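Local coordinates for protein ribulose-5-phosphate reductase 1 (Staphylococcus aureus, PDB 6XHK) that reduces D-ribulose 5-phosphate to D-ribitol 5-phosphate with NADPH, supplying ribitol phosphate for the wall teichoic acid of the bacterial cell wall, at residues M1-V9 with V16-Y24; S25-M35 with F116-H125. All coordinates share one frame; numbering follows the deposited sequence.

Overall arrangement
Contact 1 is the N-terminal hairpin of residues 1-9 and 16-24, and contact 2 joins residues 25-35, which follow directly in the chain, to the distant residues 116-125. Their centres lie about 11 Å apart. Side chains of the hairpin tie them together: Gln4 NE2 meets Asp119 OD2, and Asn3 ND2 comes within 2.8 Å of Phe120 O, both probable hydrogen bonds. Contact 2 comes nearer the predicted catalytic zinc site, since the side chain of Phe116 is about 5 Å from that of His64, a predicted zinc ligand, and about 13 Å from the bound NADPH. From contact 1, the side chain of Gln7 is about 10 Å from that of His64.

Contact 1: residues M1-V9 with V16-Y24; sequences MINQVYQLV and VTYNNVDIY
With CG turned anti to the backbone N (chi1 -164°) and a bend at chi3, the side chain of Met1 runs beside Val21 and crosses Ile23 at about a right angle. Its CB rests 3.6 Å from Ile23 CD1, while the terminal CE comes against Val21 CG1 and Ile23 CG1; a long, unbranched thioether can follow such a bent path between two branched neighbours. Gln4 and Tyr18 both hold CG anti to the carbonyl carbon, beside the backbone N, which lays them alongside each other, pointing the same way. Gln4 CG touches Tyr18 CE1 at 3.6 Å, amide and ring planes being 41° apart, and Ile2 CG2 reaches the same ring at CD1. The phenol thus finds aliphatic company on a largely exposed surface, and the amide of Gln4 goes on to Asp119.

The backbones form an antiparallel beta hairpin, in which strand 2-10 is the middle strand of a small antiparallel sheet, with 13-20 on one side and 60-61 on the other. Asn3 and Asn19 make a hydrogen-bonded pair, Asn3 N to Asn19 O at 2.9 Å, and Val5 and Thr17 make the next. Val21 N adds a bond to Met1 O at 2.9 Å, past the last paired residues of the strand.

On the face that carries Asn3, Val5, Thr17 and Asn19, the two asparagines lie side by side with amide planes 26° apart. Asn19 OD1 approaches Asn3 CB, whereas Asn3 ND2 donates to Phe120 O, so the polar end of this buried side chain is satisfied outside the hairpin. Beyond them, Thr17 turns its methyl CG2 toward Val5 CB (3.9 Å) and Gln7 OE1.

Contact 2: residues S25-M35 with F116-H125; sequences SDYVIVRPLYM and FMQDFVLLNH
Tyr27 and Leu122 cross at about a right angle, Tyr27 CD1 lying 3.7 Å from Leu122 CB. The same phenol runs alongside Asn124, whose amide stands almost upright to it (planes 83° apart) and brings ND2 to the ring edge; a broad aromatic suits this exposed end, where it covers aliphatic and polar neighbours together. Ile29, branched at CB, sends CG1 alongside Leu122 and, with CG2 anti to the backbone N, turns that methyl to Phe120 CD1 (3.6 Å). On the other, buried face the side chains of Val30 and Leu123 also cross at about a right angle, CG2 against CD1, two branched aliphatic groups.

Arg31 lies extended beside Asp119, guanidinium and carboxylate planes 23° apart, but their salt bridge is long, NH1 to OD1 3.7 Å, OD2 being taken up by Gln4 of the hairpin. Met35 CE meets Phe116 CB at 3.8 Å, while the Phe116 ring leads away; that side chain lies near the predicted zinc ligands His64 and Glu65.

Val28 with Leu123 and Val30 with Val121 are hydrogen-bonded antiparallel pairs, Val121 N to Val30 O being 2.8 Å. Through them strand 121-123 pairs with one side of strand 28-36, within the GroES-like domain of zinc-containing alcohol dehydrogenases.

Contact 1: residues M1-V9 with V16-Y24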
loop_
_atom_site.group_PDB
_atom_site.type_symbol
_atom_site.label_atom_id
_atom_site.label_comp_id
_atom_site.label_asym_id
_atom_site.label_seq_id
_atom_site.Cartn_x
_atom_site.Cartn_y
_atom_site.Cartn_z
ATOM N N MET A 1 -20.742 13.853 -21.719
ATOM C CA MET A 1 -20.431 14.282 -20.348
ATOM C C MET A 1 -18.998 14.824 -20.187
ATOM O O MET A 1 -18.096 14.390 -20.885
ATOM C CB MET A 1 -20.682 13.130 -19.388
ATOM C CG MET A 1 -20.775 13.561 -17.948
ATOM S SD MET A 1 -21.566 12.359 -16.854
ATOM C CE MET A 1 -20.487 10.953 -16.936
ATOM N N ILE A 2 -18.801 15.794 -19.293
ATOM C CA ILE A 2 -17.526 16.496 -19.149
ATOM C C ILE A 2 -16.895 16.117 -17.820
ATOM O O ILE A 2 -17.494 16.318 -16.752
ATOM C CB ILE A 2 -17.681 18.021 -19.239
ATOM C CG1 ILE A 2 -18.184 18.459 -20.597
ATOM C CG2 ILE A 2 -16.350 18.681 -19.021
ATOM C CD1 ILE A 2 -17.314 18.000 -21.728
ATOM N N ASN A 3 -15.663 15.613 -17.883
ATOM C CA ASN A 3 -14.908 15.203 -16.704
ATOM C C ASN A 3 -13.839 16.247 -16.404
ATOM O O ASN A 3 -13.133 16.695 -17.311
ATOM C CB ASN A 3 -14.266 13.833 -16.926
ATOM C CG ASN A 3 -13.801 13.180 -15.637
ATOM O OD1 ASN A 3 -14.167 13.600 -14.545
ATOM N ND2 ASN A 3 -13.019 12.124 -15.764
ATOM N N GLN A 4 -13.752 16.668 -15.146
ATOM C CA GLN A 4 -12.675 17.547 -14.719
ATOM C C GLN A 4 -11.573 16.675 -14.138
ATOM O O GLN A 4 -11.798 15.938 -13.170
ATOM C CB GLN A 4 -13.130 18.567 -13.677
ATOM C CG GLN A 4 -14.258 19.453 -14.097
ATOM C CD GLN A 4 -14.768 20.315 -12.966
ATOM O OE1 GLN A 4 -14.818 21.551 -13.094
ATOM N NE2 GLN A 4 -15.118 19.687 -11.838
ATOM N N VAL A 5 -10.390 16.752 -14.735
ATOM C CA VAL A 5 -9.213 16.047 -14.248
ATOM C C VAL A 5 -8.326 17.059 -13.542
ATOM O O VAL A 5 -8.121 18.171 -14.046
ATOM C CB VAL A 5 -8.467 15.353 -15.399
ATOM C CG1 VAL A 5 -7.144 14.805 -14.924
ATOM C CG2 VAL A 5 -9.328 14.253 -15.985
ATOM N N TYR A 6 -7.836 16.693 -12.362
ATOM C CA TYR A 6 -6.964 17.548 -11.559
ATOM C C TYR A 6 -5.546 17.011 -11.703
ATOM O O TYR A 6 -5.134 16.079 -10.999
ATOM C CB TYR A 6 -7.455 17.607 -10.112
ATOM C CG TYR A 6 -8.877 18.136 -10.016
ATOM C CD1 TYR A 6 -9.140 19.511 -10.104
ATOM C CD2 TYR A 6 -9.960 17.266 -9.968
ATOM C CE1 TYR A 6 -10.442 20.002 -10.057
ATOM C CE2 TYR A 6 -11.267 17.745 -9.931
ATOM C CZ TYR A 6 -11.506 19.111 -9.982
ATOM O OH TYR A 6 -12.814 19.561 -9.944
ATOM N N GLN A 7 -4.818 17.596 -12.646
ATOM C CA GLN A 7 -3.464 17.199 -12.981
ATOM C C GLN A 7 -2.446 18.067 -12.244
ATOM O O GLN A 7 -2.734 19.188 -11.814
ATOM C CB GLN A 7 -3.258 17.262 -14.502
ATOM C CG GLN A 7 -3.788 16.014 -15.211
ATOM C CD GLN A 7 -3.632 16.047 -16.720
ATOM O OE1 GLN A 7 -3.549 17.122 -17.321
ATOM N NE2 GLN A 7 -3.554 14.856 -17.339
ATOM N N LEU A 8 -1.259 17.498 -12.048
ATOM C CA LEU A 8 -0.110 18.243 -11.559
ATOM C C LEU A 8 0.637 18.796 -12.767
ATOM O O LEU A 8 1.061 18.033 -13.640
ATOM C CB LEU A 8 0.785 17.338 -10.721
ATOM C CG LEU A 8 1.917 17.976 -9.926
ATOM C CD1 LEU A 8 1.394 18.788 -8.748
ATOM C CD2 LEU A 8 2.825 16.875 -9.455
ATOM N N VAL A 9 0.744 20.123 -12.842
ATOM C CA VAL A 9 1.380 20.782 -13.978
ATOM C C VAL A 9 2.780 21.256 -13.624
ATOM O O VAL A 9 3.555 21.607 -14.530
ATOM C CB VAL A 9 0.532 21.970 -14.476
ATOM C CG1 VAL A 9 -0.843 21.501 -14.890
ATOM C CG2 VAL A 9 0.422 23.036 -13.388
ATOM N N VAL A 16 -6.488 22.315 -13.564
ATOM C CA VAL A 16 -7.599 21.465 -13.986
ATOM C C VAL A 16 -7.759 21.548 -15.502
ATOM O O VAL A 16 -7.817 22.649 -16.066
ATOM C CB VAL A 16 -8.898 21.858 -13.256
ATOM C CG1 VAL A 16 -9.092 23.374 -13.282
ATOM C CG2 VAL A 16 -10.098 21.134 -13.841
ATOM N N THR A 17 -7.806 20.374 -16.159
ATOM C CA THR A 17 -8.093 20.212 -17.583
ATOM C C THR A 17 -9.409 19.450 -17.730
ATOM O O THR A 17 -10.021 19.038 -16.737
ATOM C CB THR A 17 -6.967 19.468 -18.315
ATOM O OG1 THR A 17 -7.230 19.438 -19.727
ATOM C CG2 THR A 17 -6.893 18.030 -17.828
ATOM N N TYR A 18 -9.839 19.255 -18.984
ATOM C CA TYR A 18 -11.128 18.640 -19.277
ATOM C C TYR A 18 -10.965 17.550 -20.325
ATOM O O TYR A 18 -10.049 17.585 -21.150
ATOM C CB TYR A 18 -12.141 19.681 -19.756
ATOM C CG TYR A 18 -12.361 20.770 -18.734
ATOM C CD1 TYR A 18 -13.392 20.675 -17.812
ATOM C CD2 TYR A 18 -11.549 21.904 -18.696
ATOM C CE1 TYR A 18 -13.598 21.658 -16.860
ATOM C CE2 TYR A 18 -11.748 22.900 -17.749
ATOM C CZ TYR A 18 -12.781 22.769 -16.831
ATOM O OH TYR A 18 -13.015 23.734 -15.872
ATOM N N ASN A 19 -11.850 16.563 -20.266
ATOM C CA ASN A 19 -11.974 15.589 -21.342
ATOM C C ASN A 19 -13.401 15.046 -21.300
ATOM O O ASN A 19 -14.142 15.286 -20.345
ATOM C CB ASN A 19 -10.882 14.495 -21.264
ATOM C CG ASN A 19 -11.049 13.537 -20.095
ATOM O OD1 ASN A 19 -11.658 13.859 -19.090
ATOM N ND2 ASN A 19 -10.475 12.347 -20.225
ATOM N N ASN A 20 -13.814 14.401 -22.387
ATOM C CA ASN A 20 -15.169 13.883 -22.480
ATOM C C ASN A 20 -15.223 12.467 -21.947
ATOM O O ASN A 20 -14.222 11.747 -21.956
ATOM C CB ASN A 20 -15.679 13.905 -23.914
ATOM C CG ASN A 20 -15.873 15.296 -24.437
ATOM O OD1 ASN A 20 -16.896 15.941 -24.166
ATOM N ND2 ASN A 20 -14.907 15.771 -25.213
ATOM N N VAL A 21 -16.405 12.077 -21.465
ATOM C CA VAL A 21 -16.641 10.759 -20.889
ATOM C C VAL A 21 -17.918 10.206 -21.493
ATOM O O VAL A 21 -18.962 10.867 -21.455
ATOM C CB VAL A 21 -16.749 10.805 -19.353
ATOM C CG1 VAL A 21 -17.304 9.489 -18.821
ATOM C CG2 VAL A 21 -15.397 11.086 -18.746
ATOM N N ASP A 22 -17.835 9.002 -22.059
ATOM C CA ASP A 22 -18.980 8.383 -22.719
ATOM C C ASP A 22 -19.690 7.506 -21.696
ATOM O O ASP A 22 -19.169 6.461 -21.297
ATOM C CB ASP A 22 -18.543 7.569 -23.931
ATOM C CG ASP A 22 -19.708 7.007 -24.704
ATOM O OD1 ASP A 22 -20.031 7.571 -25.760
ATOM O OD2 ASP A 22 -20.333 6.034 -24.247
ATOM N N ILE A 23 -20.875 7.948 -21.266
ATOM C CA ILE A 23 -21.682 7.215 -20.295
ATOM C C ILE A 23 -21.938 5.798 -20.794
ATOM O O ILE A 23 -22.065 4.858 -20.003
ATOM C CB ILE A 23 -23.003 7.997 -20.037
ATOM C CG1 ILE A 23 -22.704 9.447 -19.635
ATOM C CG2 ILE A 23 -23.880 7.343 -18.977
ATOM C CD1 ILE A 23 -22.706 10.454 -20.823
ATOM N N TYR A 24 -21.973 5.610 -22.111
ATOM C CA TYR A 24 -22.525 4.396 -22.693
ATOM C C TYR A 24 -21.440 3.439 -23.191
ATOM O O TYR A 24 -21.665 2.659 -24.117
ATOM C CB TYR A 24 -23.533 4.752 -23.798
ATOM C CG TYR A 24 -24.669 5.665 -23.302
ATOM C CD1 TYR A 24 -25.792 5.126 -22.669
ATOM C CD2 TYR A 24 -24.649 7.043 -23.519
ATOM C CE1 TYR A 24 -26.824 5.934 -22.194
ATOM C CE2 TYR A 24 -25.689 7.862 -23.057
ATOM C CZ TYR A 24 -26.776 7.299 -22.397
ATOM O OH TYR A 24 -27.819 8.078 -21.930
#

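Contact 2: residues S25-M35 with F116-H125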
loop_
_atom_site.group_PDB
_atom_site.type_symbol
_atom_site.label_atom_id
_atom_site.label_comp_id
_atom_site.label_asym_id
_atom_site.label_seq_id
_atom_site.Cartn_x
_atom_site.Cartn_y
_atom_site.Cartn_z
ATOM N N SER A 25 -20.269 3.461 -22.562
ATOM C CA SER A 25 -19.136 2.641 -22.957
ATOM C C SER A 25 -19.018 1.403 -22.061
ATOM O O SER A 25 -19.693 1.277 -21.032
ATOM C CB SER A 25 -17.856 3.484 -22.931
ATOM O OG SER A 25 -17.532 3.892 -21.619
ATOM N N ASP A 26 -18.147 0.463 -22.477
ATOM C CA ASP A 26 -17.982 -0.795 -21.757
ATOM C C ASP A 26 -17.210 -0.615 -20.460
ATOM O O ASP A 26 -16.738 -1.589 -19.859
ATOM C CB ASP A 26 -17.305 -1.838 -22.647
ATOM C CG ASP A 26 -17.510 -3.256 -22.138
ATOM O OD1 ASP A 26 -18.455 -3.473 -21.345
ATOM O OD2 ASP A 26 -16.733 -4.154 -22.534
ATOM N N TYR A 27 -17.077 0.629 -20.027
ATOM C CA TYR A 27 -16.459 0.961 -18.764
ATOM C C TYR A 27 -17.548 1.091 -17.704
ATOM O O TYR A 27 -18.749 1.074 -17.989
ATOM C CB TYR A 27 -15.645 2.244 -18.915
ATOM C CG TYR A 27 -14.392 2.063 -19.739
ATOM C CD1 TYR A 27 -13.812 3.138 -20.398
ATOM C CD2 TYR A 27 -13.802 0.807 -19.888
ATOM C CE1 TYR A 27 -12.666 2.983 -21.167
ATOM C CE2 TYR A 27 -12.659 0.638 -20.655
ATOM C CZ TYR A 27 -12.098 1.737 -21.292
ATOM O OH TYR A 27 -10.964 1.596 -22.054
ATOM N N VAL A 28 -17.121 1.192 -16.456
ATOM C CA VAL A 28 -17.993 1.500 -15.335
ATOM C C VAL A 28 -17.531 2.847 -14.777
ATOM O O VAL A 28 -16.381 2.994 -14.351
ATOM C CB VAL A 28 -18.011 0.361 -14.292
ATOM C CG1 VAL A 28 -16.654 -0.102 -13.989
ATOM C CG2 VAL A 28 -18.602 0.821 -12.995
ATOM N N ILE A 29 -18.397 3.855 -14.866
ATOM C CA ILE A 29 -18.056 5.217 -14.459
ATOM C C ILE A 29 -18.259 5.336 -12.956
ATOM O O ILE A 29 -19.330 5.022 -12.440
ATOM C CB ILE A 29 -18.896 6.260 -15.215
ATOM C CG1 ILE A 29 -18.562 6.257 -16.715
ATOM C CG2 ILE A 29 -18.664 7.638 -14.640
ATOM C CD1 ILE A 29 -19.385 5.286 -17.529
ATOM N N VAL A 30 -17.228 5.795 -12.255
ATOM C CA VAL A 30 -17.130 5.712 -10.802
ATOM C C VAL A 30 -16.785 7.087 -10.259
ATOM O O VAL A 30 -15.878 7.751 -10.777
ATOM C CB VAL A 30 -16.068 4.678 -10.378
ATOM C CG1 VAL A 30 -16.034 4.492 -8.884
ATOM C CG2 VAL A 30 -16.366 3.347 -11.036
ATOM N N ARG A 31 -17.522 7.528 -9.192
ATOM C CA ARG A 31 -17.016 8.770 -8.622
ATOM C C ARG A 31 -16.186 8.453 -7.396
ATOM O O ARG A 31 -16.661 7.748 -6.493
ATOM C CB ARG A 31 -18.129 9.738 -8.233
ATOM C CG ARG A 31 -17.556 10.956 -7.515
ATOM C CD ARG A 31 -18.590 11.940 -7.179
ATOM N NE ARG A 31 -18.094 12.999 -6.314
ATOM C CZ ARG A 31 -17.705 14.184 -6.780
ATOM N NH1 ARG A 31 -17.722 14.428 -8.087
ATOM N NH2 ARG A 31 -17.292 15.128 -5.950
ATOM N N PRO A 32 -14.951 8.929 -7.327
ATOM C CA PRO A 32 -14.146 8.663 -6.140
ATOM C C PRO A 32 -14.733 9.305 -4.894
ATOM O O PRO A 32 -15.304 10.394 -4.946
ATOM C CB PRO A 32 -12.779 9.238 -6.523
ATOM C CG PRO A 32 -13.070 10.296 -7.528
ATOM C CD PRO A 32 -14.225 9.753 -8.316
ATOM N N LEU A 33 -14.622 8.583 -3.775
ATOM C CA LEU A 33 -15.110 9.022 -2.468
ATOM C C LEU A 33 -13.977 9.324 -1.495
ATOM O O LEU A 33 -13.834 10.463 -1.047
ATOM C CB LEU A 33 -16.065 7.973 -1.858
ATOM C CG LEU A 33 -17.372 7.725 -2.613
ATOM C CD1 LEU A 33 -18.227 6.628 -1.986
ATOM C CD2 LEU A 33 -18.129 9.030 -2.744
ATOM N N TYR A 34 -13.180 8.325 -1.133
ATOM C CA TYR A 34 -11.982 8.515 -0.327
ATOM C C TYR A 34 -10.753 8.027 -1.100
ATOM O O TYR A 34 -10.824 7.105 -1.919
ATOM C CB TYR A 34 -12.135 7.803 1.027
ATOM C CG TYR A 34 -13.322 8.311 1.837
ATOM C CD1 TYR A 34 -14.569 7.669 1.785
ATOM C CD2 TYR A 34 -13.191 9.418 2.676
ATOM C CE1 TYR A 34 -15.650 8.134 2.527
ATOM C CE2 TYR A 34 -14.270 9.890 3.426
ATOM C CZ TYR A 34 -15.493 9.246 3.348
ATOM O OH TYR A 34 -16.554 9.717 4.098
ATOM N N MET A 35 -9.625 8.691 -0.877
ATOM C CA MET A 35 -8.401 8.324 -1.571
ATOM C C MET A 35 -7.219 8.723 -0.702
ATOM O O MET A 35 -7.313 9.671 0.081
ATOM C CB MET A 35 -8.338 8.979 -2.958
ATOM C CG MET A 35 -8.311 10.501 -2.994
ATOM S SD MET A 35 -8.372 11.107 -4.708
ATOM C CE MET A 35 -9.656 10.060 -5.376
ATOM N N PHE A 116 -6.518 9.175 -10.131
ATOM C CA PHE A 116 -7.828 9.188 -9.485
ATOM C C PHE A 116 -8.302 10.577 -9.074
ATOM O O PHE A 116 -9.478 10.732 -8.725
ATOM C CB PHE A 116 -7.841 8.280 -8.242
ATOM C CG PHE A 116 -7.787 6.808 -8.552
ATOM C CD1 PHE A 116 -7.867 6.345 -9.854
ATOM C CD2 PHE A 116 -7.616 5.881 -7.530
ATOM C CE1 PHE A 116 -7.807 4.973 -10.126
ATOM C CE2 PHE A 116 -7.547 4.505 -7.793
ATOM C CZ PHE A 116 -7.651 4.052 -9.092
ATOM N N MET A 117 -7.449 11.595 -9.104
ATOM C CA MET A 117 -7.928 12.946 -8.816
ATOM C C MET A 117 -8.709 13.480 -10.012
ATOM O O MET A 117 -8.260 14.346 -10.764
ATOM C CB MET A 117 -6.774 13.858 -8.445
ATOM C CG MET A 117 -5.873 13.285 -7.399
ATOM S SD MET A 117 -4.388 14.266 -7.395
ATOM C CE MET A 117 -4.997 15.784 -6.729
ATOM N N GLN A 118 -9.920 12.955 -10.183
ATOM C CA GLN A 118 -10.814 13.467 -11.210
ATOM C C GLN A 118 -12.259 13.256 -10.766
ATOM O O GLN A 118 -12.535 12.536 -9.804
ATOM C CB GLN A 118 -10.526 12.811 -12.570
ATOM C CG GLN A 118 -10.333 11.320 -12.569
ATOM C CD GLN A 118 -9.465 10.886 -13.721
ATOM O OE1 GLN A 118 -8.410 11.466 -13.941
ATOM N NE2 GLN A 118 -9.929 9.914 -14.503
ATOM N N ASP A 119 -13.187 13.911 -11.477
ATOM C CA ASP A 119 -14.596 13.811 -11.107
ATOM C C ASP A 119 -15.149 12.414 -11.373
ATOM O O ASP A 119 -16.017 11.948 -10.628
ATOM C CB ASP A 119 -15.436 14.849 -11.852
ATOM C CG ASP A 119 -15.362 16.236 -11.232
ATOM O OD1 ASP A 119 -15.156 16.336 -9.998
ATOM O OD2 ASP A 119 -15.565 17.224 -11.984
ATOM N N PHE A 120 -14.667 11.729 -12.421
ATOM C CA PHE A 120 -15.115 10.376 -12.724
ATOM C C PHE A 120 -13.920 9.529 -13.150
ATOM O O PHE A 120 -13.026 10.014 -13.850
ATOM C CB PHE A 120 -16.153 10.353 -13.844
ATOM C CG PHE A 120 -17.393 11.142 -13.544
ATOM C CD1 PHE A 120 -18.379 10.639 -12.712
ATOM C CD2 PHE A 120 -17.610 12.366 -14.194
ATOM C CE1 PHE A 120 -19.516 11.373 -12.463
ATOM C CE2 PHE A 120 -18.747 13.099 -13.975
ATOM C CZ PHE A 120 -19.707 12.601 -13.107
ATOM N N VAL A 121 -13.912 8.266 -12.730
ATOM C CA VAL A 121 -12.868 7.305 -13.078
ATOM C C VAL A 121 -13.520 6.161 -13.835
ATOM O O VAL A 121 -14.471 5.550 -13.337
ATOM C CB VAL A 121 -12.128 6.782 -11.836
ATOM C CG1 VAL A 121 -11.006 5.891 -12.237
ATOM C CG2 VAL A 121 -11.552 7.935 -11.054
ATOM N N LEU A 122 -13.014 5.866 -15.028
ATOM C CA LEU A 122 -13.540 4.760 -15.822
ATOM C C LEU A 122 -12.714 3.510 -15.573
ATOM O O LEU A 122 -11.487 3.556 -15.595
ATOM C CB LEU A 122 -13.538 5.093 -17.306
ATOM C CG LEU A 122 -14.262 6.398 -17.556
ATOM C CD1 LEU A 122 -13.267 7.557 -17.653
ATOM C CD2 LEU A 122 -15.051 6.241 -18.803
ATOM N N LEU A 123 -13.389 2.400 -15.339
ATOM C CA LEU A 123 -12.734 1.172 -14.940
ATOM C C LEU A 123 -13.309 0.008 -15.723
ATOM O O LEU A 123 -14.474 0.015 -16.115
ATOM C CB LEU A 123 -12.902 0.908 -13.445
ATOM C CG LEU A 123 -12.470 2.024 -12.499
ATOM C CD1 LEU A 123 -12.644 1.575 -11.077
ATOM C CD2 LEU A 123 -11.032 2.410 -12.752
ATOM N N ASN A 124 -12.480 -0.992 -15.958
ATOM C CA ASN A 124 -13.063 -2.201 -16.494
ATOM C C ASN A 124 -13.831 -2.915 -15.392
ATOM O O ASN A 124 -13.641 -2.671 -14.199
ATOM C CB ASN A 124 -11.983 -3.089 -17.108
ATOM C CG ASN A 124 -11.284 -2.405 -18.260
ATOM O OD1 ASN A 124 -10.343 -1.635 -18.054
ATOM N ND2 ASN A 124 -11.797 -2.611 -19.475
ATOM N N HIS A 125 -14.737 -3.785 -15.804
ATOM C CA HIS A 125 -15.574 -4.435 -14.817
ATOM C C HIS A 125 -14.759 -5.302 -13.883
ATOM O O HIS A 125 -15.143 -5.475 -12.723
ATOM C CB HIS A 125 -16.631 -5.223 -15.553
ATOM C CG HIS A 125 -17.633 -4.338 -16.199
ATOM N ND1 HIS A 125 -17.461 -3.853 -17.476
ATOM C CD2 HIS A 125 -18.773 -3.782 -15.728
ATOM C CE1 HIS A 125 -18.474 -3.061 -17.778
ATOM N NE2 HIS A 125 -19.284 -3.001 -16.735
#